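PDB 5V0T: alpha,alpha-trehalose-phosphate synthase (UDP-forming) from Burkholderia xenovorans, which belongs to glycosyltransferase family 20 and is built on the two-domain GT-B fold. Local coordinates for residues L223-H226 with T231-A234; R293-S298 with L342-I347. All coordinates share one frame; numbering follows the deposited sequence. Where two conformers were deposited one is given.

Contact 1: L223-H226 with T231-A234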
# COMPACT_ATOMS: atom_id res chain seq x y z
N LEU A 223 3.19 8.55 -21.59
CA LEU A 223 2.16 8.82 -22.59
C LEU A 223 1.72 10.27 -22.50
O LEU A 223 1.79 10.90 -21.44
CB LEU A 223 0.95 7.91 -22.37
CG LEU A 223 1.27 6.43 -22.16
CD1 LEU A 223 0.01 5.64 -21.88
CD2 LEU A 223 2.00 5.89 -23.37
N THR A 224 1.24 10.81 -23.62
CA THR A 224 0.57 12.09 -23.63
C THR A 224 -0.93 11.86 -23.63
O THR A 224 -1.45 11.10 -24.45
CB THR A 224 0.98 12.91 -24.85
OG1 THR A 224 2.41 13.03 -24.87
CG2 THR A 224 0.36 14.30 -24.80
N ILE A 225 -1.62 12.52 -22.70
CA ILE A 225 -3.07 12.41 -22.55
C ILE A 225 -3.71 13.69 -23.07
O ILE A 225 -3.27 14.80 -22.72
CB ILE A 225 -3.47 12.17 -21.09
CG1 ILE A 225 -2.73 10.96 -20.50
CG2 ILE A 225 -4.97 11.97 -21.01
CD1 ILE A 225 -3.09 9.64 -21.16
N HIS A 226 -4.77 13.55 -23.87
CA HIS A 226 -5.62 14.66 -24.26
C HIS A 226 -7.04 14.33 -23.85
O HIS A 226 -7.62 13.36 -24.36
CB HIS A 226 -5.55 14.92 -25.77
CG HIS A 226 -4.21 15.37 -26.26
ND1 HIS A 226 -3.88 16.70 -26.41
CD2 HIS A 226 -3.13 14.66 -26.67
CE1 HIS A 226 -2.64 16.79 -26.87
NE2 HIS A 226 -2.17 15.57 -27.04
N THR A 231 -4.13 18.86 -21.69
CA THR A 231 -3.02 18.03 -22.14
C THR A 231 -2.11 17.74 -20.95
O THR A 231 -1.74 18.66 -20.21
CB THR A 231 -2.21 18.72 -23.24
OG1 THR A 231 -3.05 18.98 -24.37
CG2 THR A 231 -1.05 17.85 -23.68
N LEU A 232 -1.75 16.47 -20.76
CA LEU A 232 -0.90 16.09 -19.64
C LEU A 232 -0.17 14.81 -20.01
O LEU A 232 -0.26 14.30 -21.13
CB LEU A 232 -1.72 15.94 -18.36
CG LEU A 232 -2.71 14.79 -18.26
CD1 LEU A 232 -2.84 14.39 -16.80
CD2 LEU A 232 -4.07 15.18 -18.87
N ARG A 233 0.59 14.28 -19.04
CA ARG A 233 1.41 13.09 -19.24
C ARG A 233 1.06 12.05 -18.18
O ARG A 233 0.63 12.40 -17.08
CB ARG A 233 2.91 13.43 -19.15
CG ARG A 233 3.38 14.55 -20.09
CD ARG A 233 3.37 14.12 -21.55
NE ARG A 233 4.42 13.14 -21.86
CZ ARG A 233 5.63 13.45 -22.32
NH1 ARG A 233 5.96 14.71 -22.51
NH2 ARG A 233 6.50 12.49 -22.58
N ALA A 234 1.27 10.78 -18.52
CA ALA A 234 0.94 9.71 -17.59
C ALA A 234 1.85 8.50 -17.81
O ALA A 234 2.14 8.15 -18.96
CB ALA A 234 -0.53 9.29 -17.73

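Contact 2: R293-S298 with L342-I347. With EDO (1,2-ethanediol), chain K.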
# COMPACT_ATOMS: atom_id res chain seq x y z
N ARG A 293 -6.87 -25.52 4.71
CA ARG A 293 -6.86 -26.58 3.69
C ARG A 293 -5.52 -27.30 3.67
O ARG A 293 -5.46 -28.52 3.46
CB ARG A 293 -7.19 -25.97 2.32
CG ARG A 293 -7.27 -26.95 1.14
CD ARG A 293 -8.50 -27.86 1.22
NE ARG A 293 -9.74 -27.12 1.48
CZ ARG A 293 -10.48 -26.53 0.55
NH1 ARG A 293 -10.14 -26.55 -0.74
NH2 ARG A 293 -11.58 -25.89 0.91
N LEU A 294 -4.42 -26.57 3.88
CA LEU A 294 -3.11 -27.23 4.01
C LEU A 294 -3.14 -28.28 5.12
O LEU A 294 -2.71 -29.43 4.92
CB LEU A 294 -2.02 -26.19 4.29
CG LEU A 294 -0.62 -26.75 4.60
CD1 LEU A 294 -0.03 -27.43 3.36
CD2 LEU A 294 0.32 -25.68 5.15
N LEU A 295 -3.65 -27.91 6.30
CA LEU A 295 -3.69 -28.83 7.42
C LEU A 295 -4.64 -29.99 7.16
O LEU A 295 -4.36 -31.13 7.59
CB LEU A 295 -4.08 -28.07 8.69
CG LEU A 295 -3.12 -26.94 9.12
CD1 LEU A 295 -3.58 -26.26 10.42
CD2 LEU A 295 -1.68 -27.47 9.27
N GLU A 296 -5.77 -29.75 6.48
CA GLU A 296 -6.71 -30.83 6.17
C GLU A 296 -6.06 -31.92 5.34
O GLU A 296 -6.29 -33.12 5.58
CB GLU A 296 -7.93 -30.28 5.42
CG GLU A 296 -8.88 -29.42 6.26
CD GLU A 296 -9.97 -28.79 5.41
OE1 GLU A 296 -9.88 -28.87 4.16
OE2 GLU A 296 -10.93 -28.24 6.00
N HIS A 297 -5.25 -31.54 4.35
CA HIS A 297 -4.73 -32.48 3.37
C HIS A 297 -3.34 -33.00 3.71
O HIS A 297 -2.93 -34.02 3.14
CB HIS A 297 -4.68 -31.83 1.98
CG HIS A 297 -6.03 -31.55 1.40
ND1 HIS A 297 -7.19 -32.06 1.94
CD2 HIS A 297 -6.41 -30.82 0.32
CE1 HIS A 297 -8.23 -31.65 1.23
NE2 HIS A 297 -7.78 -30.90 0.24
N SER A 298 -2.60 -32.35 4.59
CA SER A 298 -1.23 -32.78 4.89
C SER A 298 -1.14 -33.05 6.38
O SER A 298 -0.90 -32.13 7.17
CB SER A 298 -0.23 -31.74 4.43
OG SER A 298 1.08 -32.12 4.80
N LEU A 342 -2.66 -29.70 22.69
CA LEU A 342 -2.30 -29.07 23.96
C LEU A 342 -1.03 -28.23 23.85
O LEU A 342 -0.87 -27.28 24.63
CB LEU A 342 -2.09 -30.13 25.04
CG LEU A 342 -3.30 -30.98 25.43
CD1 LEU A 342 -2.89 -32.01 26.43
CD2 LEU A 342 -4.41 -30.09 25.99
N ASP A 343 -0.15 -28.53 22.90
CA ASP A 343 1.10 -27.79 22.75
C ASP A 343 1.21 -27.09 21.41
O ASP A 343 2.31 -26.70 21.02
CB ASP A 343 2.30 -28.72 22.95
CG ASP A 343 2.39 -29.79 21.88
OD1 ASP A 343 1.43 -29.98 21.10
OD2 ASP A 343 3.44 -30.47 21.80
N TRP A 344 0.11 -26.89 20.69
CA TRP A 344 0.19 -26.33 19.35
C TRP A 344 -1.01 -25.44 19.09
O TRP A 344 -2.15 -25.91 19.15
CB TRP A 344 0.25 -27.43 18.28
CG TRP A 344 0.39 -26.90 16.88
CD1 TRP A 344 1.23 -25.90 16.46
CD2 TRP A 344 -0.33 -27.33 15.72
NE1 TRP A 344 1.09 -25.70 15.10
CE2 TRP A 344 0.13 -26.56 14.63
CE3 TRP A 344 -1.31 -28.30 15.49
CZ2 TRP A 344 -0.36 -26.73 13.34
CZ3 TRP A 344 -1.79 -28.47 14.20
CH2 TRP A 344 -1.32 -27.69 13.15
N THR A 345 -0.75 -24.16 18.82
CA THR A 345 -1.76 -23.25 18.31
C THR A 345 -1.46 -23.00 16.84
O THR A 345 -0.43 -22.37 16.53
CB THR A 345 -1.77 -21.93 19.10
OG1 THR A 345 -2.07 -22.19 20.47
CG2 THR A 345 -2.83 -20.97 18.53
N PRO A 346 -2.28 -23.50 15.91
CA PRO A 346 -1.93 -23.36 14.48
C PRO A 346 -1.79 -21.92 13.99
O PRO A 346 -0.81 -21.62 13.29
CB PRO A 346 -3.10 -24.07 13.78
CG PRO A 346 -3.55 -25.08 14.78
CD PRO A 346 -3.41 -24.41 16.12
N ILE A 347 -2.74 -21.04 14.30
CA ILE A 347 -2.71 -19.64 13.85
C ILE A 347 -2.47 -18.74 15.06
O ILE A 347 -3.24 -18.77 16.03
CB ILE A 347 -4.00 -19.24 13.11
CG1 ILE A 347 -4.18 -20.11 11.85
CG2 ILE A 347 -3.96 -17.73 12.74
CD1 ILE A 347 -5.48 -19.83 11.07
C1 EDO K . 3.64 -22.10 18.22
O1 EDO K . 4.10 -23.19 17.41
C2 EDO K . 2.16 -22.32 18.54
O2 EDO K . 2.03 -23.33 19.55

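Contact 1: L223-H226 with T231-A234
The guanidinium of Arg233 meets Leu223 and Thr224: the carbonyl O of Leu223 lies at its edge, in plane, 3.5 Å from NE, and Thr224 OG1 lies over one face, 3.6 Å from the same nitrogen. The Arg233 chain is bent at both chi2 (-71°) and chi3, folding back over the neighbouring strand; because Arg233 was modelled in two conformers, these approaches are tentative. Further along, Thr231 OG1 approaches the His226 ring obliquely, 3.2 Å from ND1, with the two side chains lying side by side.

The backbones pair antiparallel. Leu223 with Ala234 and Ile225 with Leu232 are hydrogen-bonded pairs, each with two N-H...O bonds. The bond from Ile225 N to Leu232 O is short and nearly straight (2.7 Å, 173°), whereas Leu223 N reaches Ala234 O at 2.9 Å through a more bent bond (N-H...O 139°). Thr224 with Arg233 and His226 with Thr231 are the non-hydrogen-bonded pairs; there Arg233 CA adds a CA-H...O contact to Leu223 O at 3.1 Å.

On the face carrying Leu223, Ile225, Leu232 and Ala234, Ile225 CB touches Leu232 CD2 at 3.8 Å and its CG1 touches Ala234 CB at 3.9 Å. Leu200 and Phe203 of helix 197-209 cover this face, while strands 214-216 and 191-194 continue the sheet on either side.

The result is a two-faced beta hairpin: apolar groups pack under a helix, and the opposite face bears hydroxyls, an imidazole and a guanidinium. The amides of Leu223, Ile225, Leu232 and Ala234 are satisfied between the two strands, while Thr224 and Arg233 bond outward to their neighbours.

Contact 2: R293-S298 with L342-I347
Leu295 and Trp344 carry the apolar part of the contact, approaching from opposite directions. Leu295 CD1 lies 3.8 Å from Trp344 CH2, in an oblique position, and CD2 is 3.9 Å from the same carbon, at the edge of the indole and in its plane. Both methyls thus converge on CH2 at the rim, CD1 being displaced toward the face that Pro346 covers. Pro346, two residues further on, has its CG 3.7 Å above the indole plane, offset toward the rim. Pro346 CB also meets Leu295 CD1 at 4.0 Å, the two side chains crossing at about a right angle. A chi1 of -177° turns Trp344 CG away from the residue's own amide N and sends the indole toward Leu295.

No hydrogen bond links the segments. The indole's polar end is satisfied by Val305 O, which accepts from NE1. Thr345 N donates to O2 of a 1,2-ethanediol, probably from the crystallisation liquor, at 3.0 Å and 170°.

Within the helix, Arg293 NE and Glu296 OE1 form a salt bridge of 3.2 Å whose hydrogen bond is weak and bent (126°). Each has a second partner, Asp421 for Arg293 and Arg338 for Glu296, linking the pair to helices 420-432 and 319-339.

Only 97 Å² is buried between the segments, so this is a small junction: the last turn of helix 284-297 meets the loop joining helix 319-339 to strand 347-350, with Phe339 of helix 319-339 also packing on Leu295.

How the contacts relate
Contact 1 and contact 2 lie on opposite sides of the chain's centre, their own centres 52 Å apart and their nearest atoms about 40 Å apart, so they do not touch. In sequence contact 1 closes before contact 2 opens. Contact 1 is part of the mixed sheet, whereas contact 2 lies beside the six-stranded parallel one, its loop leading into strand 347-350, an outermost strand. This is consistent with the two-domain GT-B plan, with one contact probably in each domain. Their centres lie 25 Å and 30 Å from that of the chain, and neither includes any residue of the 6-o-phosphono-alpha-d-glucopyranose pocket, among them Arg18, His164 and Arg315.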